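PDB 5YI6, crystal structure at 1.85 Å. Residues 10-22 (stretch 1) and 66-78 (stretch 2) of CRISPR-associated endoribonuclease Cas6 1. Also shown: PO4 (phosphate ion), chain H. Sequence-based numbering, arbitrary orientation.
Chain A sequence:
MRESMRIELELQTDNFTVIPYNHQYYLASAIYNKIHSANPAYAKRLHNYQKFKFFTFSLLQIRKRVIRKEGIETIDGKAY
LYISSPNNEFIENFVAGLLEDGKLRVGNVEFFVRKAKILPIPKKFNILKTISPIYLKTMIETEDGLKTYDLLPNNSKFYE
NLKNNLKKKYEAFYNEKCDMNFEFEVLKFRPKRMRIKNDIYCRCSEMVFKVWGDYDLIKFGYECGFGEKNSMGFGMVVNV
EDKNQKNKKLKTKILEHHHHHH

Stretch 1 (10-22) ELQTDNFTVIPYN
Stretch 2 (66-78) VIRKEGIETIDGK

How do the two stretches pair? Strand 17-20 runs antiparallel to strand 71-74, at 150° between their directions, with the axes approaching to 4.3 Å. Ile19 and Ile72 form the hydrogen-bonded pair, CA atoms 5.3 Å apart: Ile19 N donates to Ile72 O at 2.8 Å, and Ile72 N returns a bond to Ile19 O at 3.0 Å. Val18 faces Glu73 in a non-hydrogen-bonded pair, CA to CA 4.0 Å, as Pro20 faces Gly71 at the same spacing. Thr74 N reaches Thr17 O at 2.8 Å. Pro20, which has no amide hydrogen, sits at a non-hydrogen-bonded position where none is called on, and the next cross-strand donor is Tyr21 N, which gives to Glu70 O at 3.0 Å.

What happens where the first stretch turns? A type II turn from Asp14 to Thr17 takes Phe16 to phi/psi 70/19. Asp14 O accepts from Thr17 OG1 (m rotamer) at 2.6 Å and, weakly, from Thr17 N at 3.4 Å. Phe16 N donates to Ile75 O at 3.3 Å with a bent angle of 142°, and that same oxygen lies over one face of the Phe16 ring (chi1 m, chi2 -64°).

How is the loop at Asp76 and Gly77 satisfied? Gln12 and Lys78 are an antiparallel non-hydrogen-bonded pair, CA to CA 4.5 Å. Beside them Thr13 N donates almost straight to Gly77 O at 2.7 Å. Gln12, chi1 t and chi2 p, folds so that NE2 serves two acceptors, Asp76 O at 2.8 Å and Thr13 O at 3.1 Å. Gly77 has phi/psi 78/-5, and an ideal CB there would lie 2.2 Å from Thr13 O. Within stretch 2, Asp76 OD1 (chi1 p) accepts from Lys78 N at 3.0 Å, while Thr74 OG1 (chi1 t) donates to Lys78 O at 2.8 Å. The extended Lys78 side chain, m then all t, leads away, and its NZ binds phosphate O4 at 2.9 Å.

What secures the other end? Tyr21, chi1 m and chi2 -58°, lays its ring over Gly71, whose CA is 3.4 Å from the centroid and 9° off the normal. Tyr21 OH donates to Arg68 O at 2.8 Å, and Tyr21 CE1 meets Ile72 CD1 at 3.6 Å. An ideal CB on Gly71 would clash with Ile19 O at 2.1 Å. One water bridges the stretches, accepting from Asn22 N at 3.1 Å and donating to Glu70 O at 3.1 Å. On the face that Val18 shares with Glu73, Arg68 NE and NH2 each donate to Glu73 OE1 at 2.9 Å, both as part of a salt bridge.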

# COMPACT_ATOMS: atom_id res chain seq x y z
N GLU A 10 -2.35 0.96 15.04
CA GLU A 10 -1.84 2.04 15.87
C GLU A 10 -0.54 1.57 16.50
O GLU A 10 -0.54 0.62 17.29
CB GLU A 10 -2.89 2.39 16.95
CG GLU A 10 -4.25 2.68 16.30
CD GLU A 10 -5.33 3.12 17.30
OE1 GLU A 10 -5.07 3.15 18.52
OE2 GLU A 10 -6.44 3.43 16.85
N LEU A 11 0.56 2.23 16.16
CA LEU A 11 1.89 1.83 16.59
C LEU A 11 2.44 2.85 17.57
O LEU A 11 2.11 4.04 17.49
CB LEU A 11 2.85 1.73 15.39
CG LEU A 11 2.38 0.81 14.24
CD1 LEU A 11 3.35 0.91 13.04
CD2 LEU A 11 2.34 -0.61 14.74
N GLN A 12 3.32 2.39 18.45
CA GLN A 12 3.90 3.30 19.46
C GLN A 12 5.37 2.97 19.61
O GLN A 12 5.72 1.81 19.89
CB GLN A 12 3.17 3.13 20.81
CG GLN A 12 3.78 3.96 21.95
CD GLN A 12 3.27 5.37 21.94
OE1 GLN A 12 2.09 5.59 22.22
NE2 GLN A 12 4.14 6.34 21.65
N THR A 13 6.23 3.97 19.42
CA THR A 13 7.66 3.84 19.71
C THR A 13 8.05 4.95 20.69
O THR A 13 7.18 5.61 21.27
CB THR A 13 8.49 3.88 18.42
OG1 THR A 13 9.86 3.56 18.73
CG2 THR A 13 8.42 5.26 17.74
N ASP A 14 9.35 5.15 20.91
CA ASP A 14 9.75 6.20 21.86
C ASP A 14 9.38 7.59 21.38
O ASP A 14 9.43 7.89 20.19
CB ASP A 14 11.26 6.15 22.10
CG ASP A 14 11.68 4.86 22.74
OD1 ASP A 14 10.93 4.33 23.58
OD2 ASP A 14 12.76 4.36 22.38
N ASN A 15 9.03 8.48 22.33
CA ASN A 15 8.87 9.88 21.97
C ASN A 15 10.11 10.40 21.24
O ASN A 15 11.24 9.98 21.51
CB ASN A 15 8.64 10.75 23.22
CG ASN A 15 7.36 10.40 23.95
OD1 ASN A 15 6.44 9.86 23.36
ND2 ASN A 15 7.31 10.70 25.25
N PHE A 16 9.87 11.32 20.30
CA PHE A 16 10.86 12.06 19.52
C PHE A 16 11.58 11.18 18.52
O PHE A 16 12.65 11.54 18.05
CB PHE A 16 11.90 12.78 20.42
CG PHE A 16 11.27 13.55 21.56
CD1 PHE A 16 10.43 14.64 21.30
CD2 PHE A 16 11.46 13.15 22.88
CE1 PHE A 16 9.83 15.35 22.35
CE2 PHE A 16 10.84 13.85 23.93
CZ PHE A 16 10.04 14.96 23.66
N THR A 17 11.04 10.03 18.16
CA THR A 17 11.77 9.15 17.24
C THR A 17 11.65 9.65 15.80
O THR A 17 10.58 10.05 15.37
CB THR A 17 11.21 7.71 17.31
OG1 THR A 17 11.43 7.18 18.63
CG2 THR A 17 11.88 6.80 16.29
N VAL A 18 12.74 9.55 15.03
CA VAL A 18 12.70 9.92 13.61
C VAL A 18 12.44 8.67 12.78
O VAL A 18 13.12 7.66 12.94
CB VAL A 18 14.01 10.59 13.16
CG1 VAL A 18 13.98 10.82 11.64
CG2 VAL A 18 14.23 11.91 13.91
N ILE A 19 11.42 8.72 11.93
CA ILE A 19 11.16 7.68 10.94
C ILE A 19 11.83 8.12 9.64
O ILE A 19 11.37 9.10 9.03
CB ILE A 19 9.66 7.43 10.74
CG1 ILE A 19 8.94 7.16 12.09
CG2 ILE A 19 9.42 6.32 9.65
CD1 ILE A 19 9.61 6.17 12.99
N PRO A 20 12.88 7.43 9.18
CA PRO A 20 13.62 7.87 7.99
C PRO A 20 12.73 8.01 6.77
O PRO A 20 11.74 7.29 6.61
CB PRO A 20 14.65 6.75 7.78
CG PRO A 20 14.78 6.08 9.09
CD PRO A 20 13.42 6.18 9.74
N TYR A 21 13.09 8.96 5.90
CA TYR A 21 12.40 9.13 4.63
C TYR A 21 12.44 7.86 3.80
O TYR A 21 11.50 7.59 3.03
CB TYR A 21 13.03 10.25 3.80
CG TYR A 21 12.78 11.61 4.42
CD1 TYR A 21 11.48 12.05 4.64
CD2 TYR A 21 13.84 12.44 4.77
CE1 TYR A 21 11.23 13.28 5.22
CE2 TYR A 21 13.60 13.68 5.35
CZ TYR A 21 12.29 14.09 5.57
OH TYR A 21 12.00 15.32 6.13
N ASN A 22 13.50 7.07 3.92
CA ASN A 22 13.62 5.88 3.10
C ASN A 22 13.06 4.64 3.79
O ASN A 22 13.44 3.52 3.43
CB ASN A 22 15.08 5.67 2.68
CG ASN A 22 15.98 5.24 3.84
OD1 ASN A 22 15.57 5.24 5.00
ND2 ASN A 22 17.20 4.85 3.52
N VAL A 66 7.54 16.47 13.19
CA VAL A 66 8.55 17.50 12.94
C VAL A 66 9.40 17.05 11.76
O VAL A 66 9.94 15.95 11.76
CB VAL A 66 9.45 17.77 14.16
CG1 VAL A 66 10.53 18.81 13.79
CG2 VAL A 66 8.63 18.27 15.30
N ILE A 67 9.53 17.92 10.75
CA ILE A 67 10.34 17.60 9.59
C ILE A 67 11.81 17.70 9.97
O ILE A 67 12.26 18.71 10.51
CB ILE A 67 10.01 18.54 8.42
CG1 ILE A 67 8.56 18.33 7.98
CG2 ILE A 67 11.00 18.35 7.30
CD1 ILE A 67 8.06 19.36 7.00
N ARG A 68 12.56 16.63 9.74
CA ARG A 68 13.98 16.62 10.06
C ARG A 68 14.77 16.32 8.80
O ARG A 68 14.21 15.94 7.77
CB ARG A 68 14.33 15.61 11.13
CG ARG A 68 13.65 15.85 12.47
CD ARG A 68 14.11 17.19 13.12
NE ARG A 68 13.61 17.27 14.49
CZ ARG A 68 13.68 18.36 15.26
NH1 ARG A 68 14.22 19.48 14.79
NH2 ARG A 68 13.20 18.33 16.50
N LYS A 69 16.09 16.38 8.93
CA LYS A 69 16.96 16.13 7.78
C LYS A 69 16.80 14.70 7.28
O LYS A 69 16.68 14.47 6.07
CB LYS A 69 18.41 16.40 8.17
CG LYS A 69 19.41 16.23 7.03
CD LYS A 69 20.83 16.59 7.48
CE LYS A 69 21.87 16.22 6.43
NZ LYS A 69 23.27 16.42 6.92
N GLU A 70 16.79 13.72 8.19
CA GLU A 70 16.78 12.31 7.81
C GLU A 70 15.40 11.70 7.71
O GLU A 70 15.27 10.58 7.19
CB GLU A 70 17.64 11.49 8.77
CG GLU A 70 19.11 11.90 8.77
CD GLU A 70 19.77 11.70 7.40
OE1 GLU A 70 19.34 10.81 6.63
OE2 GLU A 70 20.72 12.46 7.09
N GLY A 71 14.36 12.37 8.21
CA GLY A 71 13.03 11.79 8.17
C GLY A 71 12.04 12.67 8.92
O GLY A 71 12.30 13.85 9.17
N ILE A 72 10.93 12.04 9.29
CA ILE A 72 9.84 12.71 10.00
C ILE A 72 9.88 12.24 11.44
O ILE A 72 9.79 11.04 11.73
CB ILE A 72 8.47 12.41 9.37
CG1 ILE A 72 8.46 12.80 7.89
CG2 ILE A 72 7.36 13.11 10.16
CD1 ILE A 72 8.72 14.28 7.62
N GLU A 73 10.02 13.19 12.35
CA GLU A 73 10.02 12.90 13.77
C GLU A 73 8.60 12.77 14.28
O GLU A 73 7.75 13.60 13.97
CB GLU A 73 10.74 14.02 14.54
CG GLU A 73 10.68 13.75 16.04
CD GLU A 73 11.28 14.90 16.84
OE1 GLU A 73 11.87 15.77 16.22
OE2 GLU A 73 11.13 14.89 18.07
N THR A 74 8.33 11.73 15.08
CA THR A 74 7.07 11.61 15.80
C THR A 74 7.31 12.06 17.24
O THR A 74 8.12 11.47 17.97
CB THR A 74 6.46 10.19 15.73
OG1 THR A 74 5.41 10.12 16.69
CG2 THR A 74 7.48 9.10 16.06
N ILE A 75 6.64 13.15 17.60
CA ILE A 75 6.85 13.79 18.89
C ILE A 75 6.33 12.89 20.00
O ILE A 75 7.00 12.70 21.03
CB ILE A 75 6.20 15.19 18.88
CG1 ILE A 75 6.85 16.07 17.80
CG2 ILE A 75 6.29 15.89 20.26
CD1 ILE A 75 6.07 17.34 17.49
N ASP A 76 5.16 12.29 19.81
CA ASP A 76 4.57 11.45 20.85
C ASP A 76 4.85 9.96 20.65
O ASP A 76 4.27 9.14 21.36
CB ASP A 76 3.06 11.69 20.95
CG ASP A 76 2.31 11.33 19.66
OD1 ASP A 76 2.92 10.87 18.66
OD2 ASP A 76 1.07 11.54 19.64
N GLY A 77 5.72 9.60 19.70
CA GLY A 77 6.04 8.21 19.46
C GLY A 77 4.99 7.44 18.68
O GLY A 77 5.23 6.27 18.34
N LYS A 78 3.85 8.06 18.38
CA LYS A 78 2.80 7.33 17.66
C LYS A 78 3.04 7.35 16.15
O LYS A 78 3.55 8.33 15.60
CB LYS A 78 1.43 7.92 17.96
CG LYS A 78 1.00 7.69 19.46
CD LYS A 78 -0.36 8.26 19.76
CE LYS A 78 -0.72 8.01 21.24
NZ LYS A 78 -2.01 8.65 21.56
P PO4 H . -4.86 7.36 19.58
O1 PO4 H . -4.61 7.10 18.10
O2 PO4 H . -6.19 6.81 20.05
O3 PO4 H . -4.85 8.86 19.80
O4 PO4 H . -3.76 6.69 20.38
O HOH W 1 16.06 8.53 4.94